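Local structure of beta sliding clamp (Streptococcus pneumoniae, 2AWA) at residues B[213-218]-B[254-259]; B[13-18]-B[105-110]. The protein probably encircles DNA as a ring-shaped head-to-tail homodimer, tethering DNA polymerases and other proteins to it and so conferring processivity on replication. All coordinates share one frame; numbering follows the deposited sequence.

Interaction 1 (B[213-218]-B[254-259])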
ATOM      1  N   VAL B 213      30.360 -10.579  17.628  1.00 61.56           N
ATOM      2  CA  VAL B 213      28.988 -11.071  17.690  1.00 61.18           C
ATOM      3  C   VAL B 213      28.386 -11.191  16.297  1.00 60.20           C
ATOM      4  O   VAL B 213      28.897 -10.627  15.329  1.00 60.52           O
ATOM      5  CB  VAL B 213      28.107 -10.167  18.584  1.00 61.38           C
ATOM      6  CG1 VAL B 213      28.659 -10.134  20.021  1.00 61.69           C
ATOM      7  CG2 VAL B 213      28.033  -8.757  18.039  1.00 61.04           C
ATOM      8  N   VAL B 214      27.308 -11.954  16.199  1.00 58.29           N
ATOM      9  CA  VAL B 214      26.537 -12.033  14.972  1.00 55.81           C
ATOM     10  C   VAL B 214      25.100 -11.701  15.314  1.00 57.20           C
ATOM     11  O   VAL B 214      24.488 -12.378  16.159  1.00 56.59           O
ATOM     12  CB  VAL B 214      26.635 -13.422  14.304  1.00 55.69           C
ATOM     13  CG1 VAL B 214      25.887 -13.430  12.979  1.00 55.57           C
ATOM     14  CG2 VAL B 214      28.076 -13.793  14.051  1.00 50.96           C
ATOM     15  N   ILE B 215      24.559 -10.669  14.661  1.00 57.34           N
ATOM     16  CA  ILE B 215      23.246 -10.162  15.005  1.00 58.99           C
ATOM     17  C   ILE B 215      22.252 -10.427  13.879  1.00 59.64           C
ATOM     18  O   ILE B 215      22.469  -9.994  12.771  1.00 63.13           O
ATOM     19  CB  ILE B 215      23.299  -8.646  15.287  1.00 59.04           C
ATOM     20  CG1 ILE B 215      24.383  -8.324  16.319  1.00 62.04           C
ATOM     21  CG2 ILE B 215      21.941  -8.133  15.782  1.00 57.29           C
ATOM     22  CD1 ILE B 215      24.747  -6.851  16.374  1.00 60.15           C
ATOM     23  N   PRO B 216      21.131 -11.101  14.162  1.00 60.27           N
ATOM     24  CA  PRO B 216      20.194 -11.343  13.050  1.00 61.76           C
ATOM     25  C   PRO B 216      19.880 -10.083  12.269  1.00 61.72           C
ATOM     26  O   PRO B 216      19.707  -9.039  12.860  1.00 61.92           O
ATOM     27  CB  PRO B 216      18.937 -11.871  13.761  1.00 61.23           C
ATOM     28  CG  PRO B 216      19.460 -12.494  15.016  1.00 57.99           C
ATOM     29  CD  PRO B 216      20.645 -11.679  15.428  1.00 58.83           C
ATOM     30  N   SER B 217      19.824 -10.173  10.949  1.00 64.94           N
ATOM     31  CA  SER B 217      19.561  -8.981  10.128  1.00 66.64           C
ATOM     32  C   SER B 217      18.169  -8.440  10.346  1.00 66.49           C
ATOM     33  O   SER B 217      17.993  -7.241  10.297  1.00 68.97           O
ATOM     34  CB  SER B 217      19.791  -9.250   8.649  1.00 64.88           C
ATOM     35  OG  SER B 217      18.966 -10.310   8.239  1.00 73.49           O
ATOM     36  N   ARG B 218      17.190  -9.312  10.597  1.00 67.69           N
ATOM     37  CA  ARG B 218      15.822  -8.881  10.917  1.00 68.42           C
ATOM     38  C   ARG B 218      15.769  -8.050  12.198  1.00 66.35           C
ATOM     39  O   ARG B 218      15.006  -7.093  12.294  1.00 67.94           O
ATOM     40  CB  ARG B 218      14.886 -10.088  11.050  1.00 68.34           C
ATOM     41  CG  ARG B 218      13.424  -9.726  11.330  1.00 72.16           C
ATOM     42  CD  ARG B 218      12.466 -10.951  11.259  1.00 77.04           C
ATOM     43  NE  ARG B 218      12.188 -11.441   9.893  1.00 89.50           N
ATOM     44  CZ  ARG B 218      12.475 -12.668   9.452  1.00 85.75           C
ATOM     45  N   THR B 254      17.888  -8.430  21.685  1.00 59.04           N
ATOM     46  CA  THR B 254      17.828  -9.377  20.584  1.00 59.95           C
ATOM     47  C   THR B 254      18.722 -10.545  20.906  1.00 60.13           C
ATOM     48  O   THR B 254      19.692 -10.438  21.678  1.00 59.53           O
ATOM     49  CB  THR B 254      18.276  -8.748  19.211  1.00 62.39           C
ATOM     50  OG1 THR B 254      18.332  -9.760  18.198  1.00 64.61           O
ATOM     51  CG2 THR B 254      19.643  -8.078  19.293  1.00 56.96           C
ATOM     52  N   ARG B 255      18.387 -11.668  20.301  1.00 61.79           N
ATOM     53  CA  ARG B 255      19.227 -12.843  20.353  1.00 62.54           C
ATOM     54  C   ARG B 255      20.435 -12.612  19.478  1.00 60.56           C
ATOM     55  O   ARG B 255      20.397 -11.832  18.533  1.00 58.98           O
ATOM     56  CB  ARG B 255      18.483 -14.064  19.830  1.00 63.50           C
ATOM     57  CG  ARG B 255      17.393 -14.555  20.747  1.00 70.48           C
ATOM     58  CD  ARG B 255      16.456 -15.479  20.001  1.00 83.19           C
ATOM     59  NE  ARG B 255      17.097 -16.736  19.629  1.00 88.93           N
ATOM     60  CZ  ARG B 255      17.204 -17.798  20.425  1.00 92.84           C
ATOM     61  NH1 ARG B 255      16.717 -17.769  21.663  1.00 95.46           N
ATOM     62  NH2 ARG B 255      17.807 -18.896  19.980  1.00 93.82           N
ATOM     63  N   LEU B 256      21.507 -13.297  19.834  1.00 59.46           N
ATOM     64  CA  LEU B 256      22.674 -13.419  19.004  1.00 57.71           C
ATOM     65  C   LEU B 256      22.661 -14.797  18.366  1.00 56.84           C
ATOM     66  O   LEU B 256      22.085 -15.744  18.895  1.00 56.59           O
ATOM     67  CB  LEU B 256      23.925 -13.223  19.860  1.00 56.82           C
ATOM     68  CG  LEU B 256      24.051 -11.802  20.431  1.00 55.87           C
ATOM     69  CD1 LEU B 256      25.333 -11.622  21.239  1.00 49.47           C
ATOM     70  CD2 LEU B 256      23.964 -10.755  19.306  1.00 58.61           C
ATOM     71  N   LEU B 257      23.315 -14.909  17.230  1.00 57.00           N
ATOM     72  CA  LEU B 257      23.508 -16.197  16.598  1.00 57.61           C
ATOM     73  C   LEU B 257      24.780 -16.874  17.093  1.00 58.46           C
ATOM     74  O   LEU B 257      25.862 -16.413  16.835  1.00 58.56           O
ATOM     75  CB  LEU B 257      23.562 -16.012  15.087  1.00 57.88           C
ATOM     76  CG  LEU B 257      22.217 -15.528  14.547  1.00 58.26           C
ATOM     77  CD1 LEU B 257      22.370 -14.804  13.226  1.00 66.87           C
ATOM     78  CD2 LEU B 257      21.268 -16.679  14.416  1.00 58.68           C
ATOM     79  N   GLU B 258      24.631 -17.983  17.795  1.00 62.63           N
ATOM     80  CA  GLU B 258      25.764 -18.817  18.183  1.00 66.39           C
ATOM     81  C   GLU B 258      26.428 -19.432  16.942  1.00 66.37           C
ATOM     82  O   GLU B 258      25.805 -19.583  15.890  1.00 65.62           O
ATOM     83  CB  GLU B 258      25.339 -19.955  19.151  1.00 68.75           C
ATOM     84  CG  GLU B 258      24.282 -19.620  20.254  1.00 74.53           C
ATOM     85  CD  GLU B 258      24.630 -18.415  21.160  1.00 81.43           C
ATOM     86  OE1 GLU B 258      25.318 -17.472  20.717  1.00 83.92           O
ATOM     87  OE2 GLU B 258      24.183 -18.401  22.331  1.00 89.77           O
ATOM     88  N   GLY B 259      27.698 -19.790  17.096  1.00 66.62           N
ATOM     89  CA  GLY B 259      28.489 -20.391  16.026  1.00 65.55           C
ATOM     90  C   GLY B 259      29.576 -19.491  15.471  1.00 63.77           C
ATOM     91  O   GLY B 259      29.560 -18.279  15.675  1.00 63.19           O
TER
HETATM   92  O   HOH W   1      26.722 -13.814  18.082  1.00 49.10           O
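Leu257 and Leu256 straddle the end of strand 213-216, one side chain reaching each of its faces. The CD1 methyl of Leu257 is the bump on one face: it settles into the hollow between Val214 and Pro216, 3.8 Å from Val214 CG1 and 4.1 Å from Pro216 CG. Val214 holds CG1 anti to its backbone N (chi1 -176°), which turns that methyl toward the leucine and makes it one wall of the hollow; the proline ring is the other. On the opposite face the fork of Leu256 spans two knobs, CD1 against Val213 CG1 (3.8 Å) and CD2 alongside Ile215 CG1 (3.9 Å). Ile243 of strand 242-246 touches both Ile215 and Leu256, extending this apolar layer.

Between the leucines lies Val214 O, which accepts a nearly straight bond from Leu257 N (3.0 Å, 173°), with Leu256 CA also close to it. A water carries the pairing one step further, accepting from Val214 N and donating to Leu257 O. Farther on, Pro216 CD lies 3.1 Å from Arg255 O, which accepts a hydrogen bond from Thr254 OG1; that hydroxyl is hydrogen-bonded to Ser219 OG as well. Pro216, the N-cap of helix 217-226, has no N-H to offer Arg255 O. The chemistry implies a join resting mainly on interlocked aliphatic side chains, with a single direct backbone bond and one water bridge.

Interaction 2 (B[13-18]-B[105-110])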
HETATM    1  N   MSE B  13      -5.078  -2.697  41.433  1.00 74.52           N
HETATM    2  CA  MSE B  13      -5.647  -2.560  40.081  1.00 75.92           C
HETATM    3  C   MSE B  13      -5.245  -1.270  39.403  1.00 71.68           C
HETATM    4  O   MSE B  13      -5.223  -0.235  40.030  1.00 71.02           O
HETATM    5  CB  MSE B  13      -7.160  -2.628  40.121  1.00 74.93           C
HETATM    6  CG  MSE B  13      -7.659  -4.034  40.043  1.00 79.35           C
HETATM    7 SE   MSE B  13      -9.567  -4.106  40.223  1.00 87.08          SE
HETATM    8  CE  MSE B  13      -9.745  -3.584  42.210  1.00 83.10           C
ATOM      9  N   ILE B  14      -4.966  -1.345  38.106  1.00 69.06           N
ATOM     10  CA  ILE B  14      -4.471  -0.201  37.344  1.00 66.89           C
ATOM     11  C   ILE B  14      -5.477   0.940  37.281  1.00 64.81           C
ATOM     12  O   ILE B  14      -6.669   0.713  37.153  1.00 66.90           O
ATOM     13  CB  ILE B  14      -4.080  -0.614  35.911  1.00 66.51           C
ATOM     14  CG1 ILE B  14      -2.837  -1.524  35.949  1.00 67.80           C
ATOM     15  CG2 ILE B  14      -3.787   0.613  35.052  1.00 65.75           C
ATOM     16  CD1 ILE B  14      -2.727  -2.496  34.777  1.00 63.24           C
ATOM     17  N   HIS B  15      -4.980   2.163  37.423  1.00 62.82           N
ATOM     18  CA  HIS B  15      -5.710   3.354  37.033  1.00 61.86           C
ATOM     19  C   HIS B  15      -4.772   4.513  36.741  1.00 60.88           C
ATOM     20  O   HIS B  15      -4.095   5.009  37.617  1.00 59.32           O
ATOM     21  CB  HIS B  15      -6.729   3.781  38.082  1.00 62.49           C
ATOM     22  CG  HIS B  15      -7.631   4.886  37.618  1.00 63.49           C
ATOM     23  ND1 HIS B  15      -8.371   5.660  38.485  1.00 68.45           N
ATOM     24  CD2 HIS B  15      -7.896   5.357  36.378  1.00 60.07           C
ATOM     25  CE1 HIS B  15      -9.060   6.552  37.798  1.00 65.75           C
ATOM     26  NE2 HIS B  15      -8.787   6.391  36.518  1.00 64.05           N
ATOM     27  N   PHE B  16      -4.746   4.943  35.491  1.00 62.67           N
ATOM     28  CA  PHE B  16      -3.984   6.119  35.101  1.00 63.33           C
ATOM     29  C   PHE B  16      -4.668   6.828  33.949  1.00 64.79           C
ATOM     30  O   PHE B  16      -5.599   6.284  33.325  1.00 65.11           O
ATOM     31  CB  PHE B  16      -2.563   5.732  34.685  1.00 62.66           C
ATOM     32  CG  PHE B  16      -2.502   4.907  33.434  1.00 57.46           C
ATOM     33  CD1 PHE B  16      -2.407   5.511  32.196  1.00 57.37           C
ATOM     34  CD2 PHE B  16      -2.553   3.530  33.497  1.00 60.00           C
ATOM     35  CE1 PHE B  16      -2.352   4.760  31.053  1.00 53.04           C
ATOM     36  CE2 PHE B  16      -2.508   2.764  32.342  1.00 58.41           C
ATOM     37  CZ  PHE B  16      -2.402   3.384  31.125  1.00 57.15           C
ATOM     38  N   SER B  17      -4.195   8.042  33.672  1.00 65.27           N
ATOM     39  CA  SER B  17      -4.636   8.796  32.493  1.00 65.28           C
ATOM     40  C   SER B  17      -3.415   9.379  31.789  1.00 63.36           C
ATOM     41  O   SER B  17      -2.369   9.570  32.422  1.00 60.30           O
ATOM     42  CB  SER B  17      -5.616   9.900  32.879  1.00 63.99           C
ATOM     43  OG  SER B  17      -4.971  10.824  33.732  1.00 63.33           O
ATOM     44  N   ILE B  18      -3.574   9.667  30.494  1.00 61.21           N
ATOM     45  CA  ILE B  18      -2.454   9.944  29.613  1.00 60.73           C
ATOM     46  C   ILE B  18      -2.907  10.610  28.335  1.00 59.63           C
ATOM     47  O   ILE B  18      -4.061  10.478  27.938  1.00 61.45           O
ATOM     48  CB  ILE B  18      -1.756   8.618  29.227  1.00 62.71           C
ATOM     49  CG1 ILE B  18      -0.391   8.877  28.580  1.00 66.08           C
ATOM     50  CG2 ILE B  18      -2.652   7.783  28.290  1.00 63.31           C
ATOM     51  CD1 ILE B  18       0.520   7.699  28.652  1.00 65.57           C
ATOM     52  N   THR B 105      -6.726  13.203  25.648  1.00 63.95           N
ATOM     53  CA  THR B 105      -6.305  12.363  26.762  1.00 63.86           C
ATOM     54  C   THR B 105      -7.282  11.220  26.920  1.00 64.64           C
ATOM     55  O   THR B 105      -8.383  11.236  26.350  1.00 61.99           O
ATOM     56  CB  THR B 105      -6.255  13.130  28.115  1.00 65.15           C
ATOM     57  OG1 THR B 105      -7.576  13.543  28.512  1.00 64.70           O
ATOM     58  CG2 THR B 105      -5.333  14.352  28.029  1.00 66.79           C
ATOM     59  N   LEU B 106      -6.889  10.229  27.713  1.00 65.66           N
ATOM     60  CA  LEU B 106      -7.783   9.123  27.984  1.00 66.49           C
ATOM     61  C   LEU B 106      -7.581   8.518  29.351  1.00 65.49           C
ATOM     62  O   LEU B 106      -6.489   8.575  29.916  1.00 65.32           O
ATOM     63  CB  LEU B 106      -7.623   8.054  26.910  1.00 68.64           C
ATOM     64  CG  LEU B 106      -6.374   7.179  26.926  1.00 68.41           C
ATOM     65  CD1 LEU B 106      -6.651   5.838  27.589  1.00 70.85           C
ATOM     66  CD2 LEU B 106      -5.920   6.956  25.507  1.00 74.15           C
ATOM     67  N   ASP B 107      -8.659   7.932  29.864  1.00 65.01           N
ATOM     68  CA  ASP B 107      -8.637   7.266  31.146  1.00 65.48           C
ATOM     69  C   ASP B 107      -8.487   5.773  30.960  1.00 63.08           C
ATOM     70  O   ASP B 107      -9.170   5.186  30.150  1.00 63.30           O
ATOM     71  CB  ASP B 107      -9.913   7.558  31.924  1.00 67.19           C
ATOM     72  CG  ASP B 107      -9.709   7.434  33.418  1.00 69.58           C
ATOM     73  OD1 ASP B 107      -9.231   8.414  34.028  1.00 75.93           O
ATOM     74  OD2 ASP B 107     -10.003   6.350  33.973  1.00 74.98           O
ATOM     75  N   PHE B 108      -7.585   5.172  31.722  1.00 63.11           N
ATOM     76  CA  PHE B 108      -7.305   3.749  31.649  1.00 63.72           C
ATOM     77  C   PHE B 108      -7.565   3.180  33.039  1.00 64.16           C
ATOM     78  O   PHE B 108      -6.741   3.362  33.932  1.00 63.43           O
ATOM     79  CB  PHE B 108      -5.837   3.561  31.254  1.00 63.79           C
ATOM     80  CG  PHE B 108      -5.455   2.143  30.914  1.00 64.03           C
ATOM     81  CD1 PHE B 108      -5.455   1.145  31.888  1.00 58.64           C
ATOM     82  CD2 PHE B 108      -5.038   1.821  29.627  1.00 62.72           C
ATOM     83  CE1 PHE B 108      -5.084  -0.137  31.588  1.00 60.12           C
ATOM     84  CE2 PHE B 108      -4.657   0.510  29.311  1.00 65.54           C
ATOM     85  CZ  PHE B 108      -4.679  -0.466  30.291  1.00 64.81           C
ATOM     86  N   LYS B 109      -8.704   2.508  33.228  1.00 64.61           N
ATOM     87  CA  LYS B 109      -9.075   1.963  34.554  1.00 66.45           C
ATOM     88  C   LYS B 109      -9.344   0.469  34.522  1.00 64.62           C
ATOM     89  O   LYS B 109     -10.260   0.017  33.840  1.00 65.44           O
ATOM     90  CB  LYS B 109     -10.316   2.661  35.128  1.00 66.66           C
ATOM     91  CG  LYS B 109     -10.659   2.193  36.549  1.00 70.00           C
ATOM     92  CD  LYS B 109     -11.829   2.951  37.175  1.00 70.81           C
ATOM     93  CE  LYS B 109     -12.222   2.315  38.517  1.00 75.76           C
ATOM     94  NZ  LYS B 109     -13.544   2.774  39.052  1.00 76.37           N
ATOM     95  N   GLU B 110      -8.549  -0.286  35.271  1.00 63.09           N
ATOM     96  CA  GLU B 110      -8.803  -1.712  35.462  1.00 64.22           C
ATOM     97  C   GLU B 110      -9.983  -1.917  36.405  1.00 62.16           C
ATOM     98  O   GLU B 110     -10.177  -1.150  37.344  1.00 62.69           O
ATOM     99  CB  GLU B 110      -7.565  -2.448  36.027  1.00 65.16           C
ATOM    100  CG  GLU B 110      -7.777  -3.961  36.237  1.00 64.33           C
ATOM    101  CD  GLU B 110      -6.535  -4.708  36.688  1.00 66.87           C
ATOM    102  OE1 GLU B 110      -5.467  -4.089  36.907  1.00 71.42           O
ATOM    103  OE2 GLU B 110      -6.643  -5.941  36.846  1.00 75.01           O
TER
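His15 and Asp107 meet diagonally across two antiparallel strands. NE2 of the imidazole donates to the syn lone pair of OD2 at 2.8 Å, a bent bond, with OD1 as a second, weak acceptor at 3.2 Å. One N-H thus faces both carboxylate oxygens; the carboxylate may favour a protonated imidazole, an effect that the nearby Lys109 ammonium would oppose. Lys109 CG lies over one face of the same ring. One residue before His15, at the N-terminal end of the pairing, Glu110 extends its side chain back to the N-terminal segment, where OE1 takes the N-H of Ile14 on its anti side, at 3.0 Å and almost straight (172°); its CD rests against Met13 CG, a selenomethionine here.

The backbones zip together from Ile14 to Ile18. Phe16 with Phe108 and Ile18 with Leu106 are hydrogen-bonded pairs, while His15–Lys109 and Ser17–Asp107 are non-hydrogen-bonded; Ile14 O accepts from Glu110 N at 2.8 Å.

On the sheet face opposite His15, the rings of Phe16 and Phe108 form an offset stack, centroids 4.5 Å apart and planes 18° from parallel. Phe16 sets CG between its backbone N and carbonyl carbon (chi1 66°), swinging the ring over its neighbour, and Phe108 CB lies over the face of the Phe16 ring, 3.6 Å from its centroid, in a CH-pi contact. Ile14 CG2 meets Phe108 CD1 obliquely, and Ile18 lies alongside Leu106.

Strands 80-83 and 115-120 flank the pair within the sheet. Its apolar face is covered by Phe23 of helix 20-31, which touches Ile18 and Leu106, and by Ile87 and Leu89 of strand 85-90, which touch Ile14 and Phe108 respectively.

How the interactions relate
Interactions 1 and 2 belong to different domains of the clamp, the central and the N-terminal one, and their centres lie 38 Å apart, with nearest atoms about 25 Å from each other. They follow in series along the chain. Interaction 2 pairs adjacent strands inside one antiparallel sheet, whereas interaction 1 bridges two sheets. Strand 250-255, which feeds interaction 1, also borders strand 64-71 of the N-terminal domain, and Arg255 bonds through its backbone to Gln63. Interaction 1 accordingly sits near the domain junction, 12 Å from the chain centre; interaction 2 is 34 Å out. Neither is touched by the second subunit of the ring.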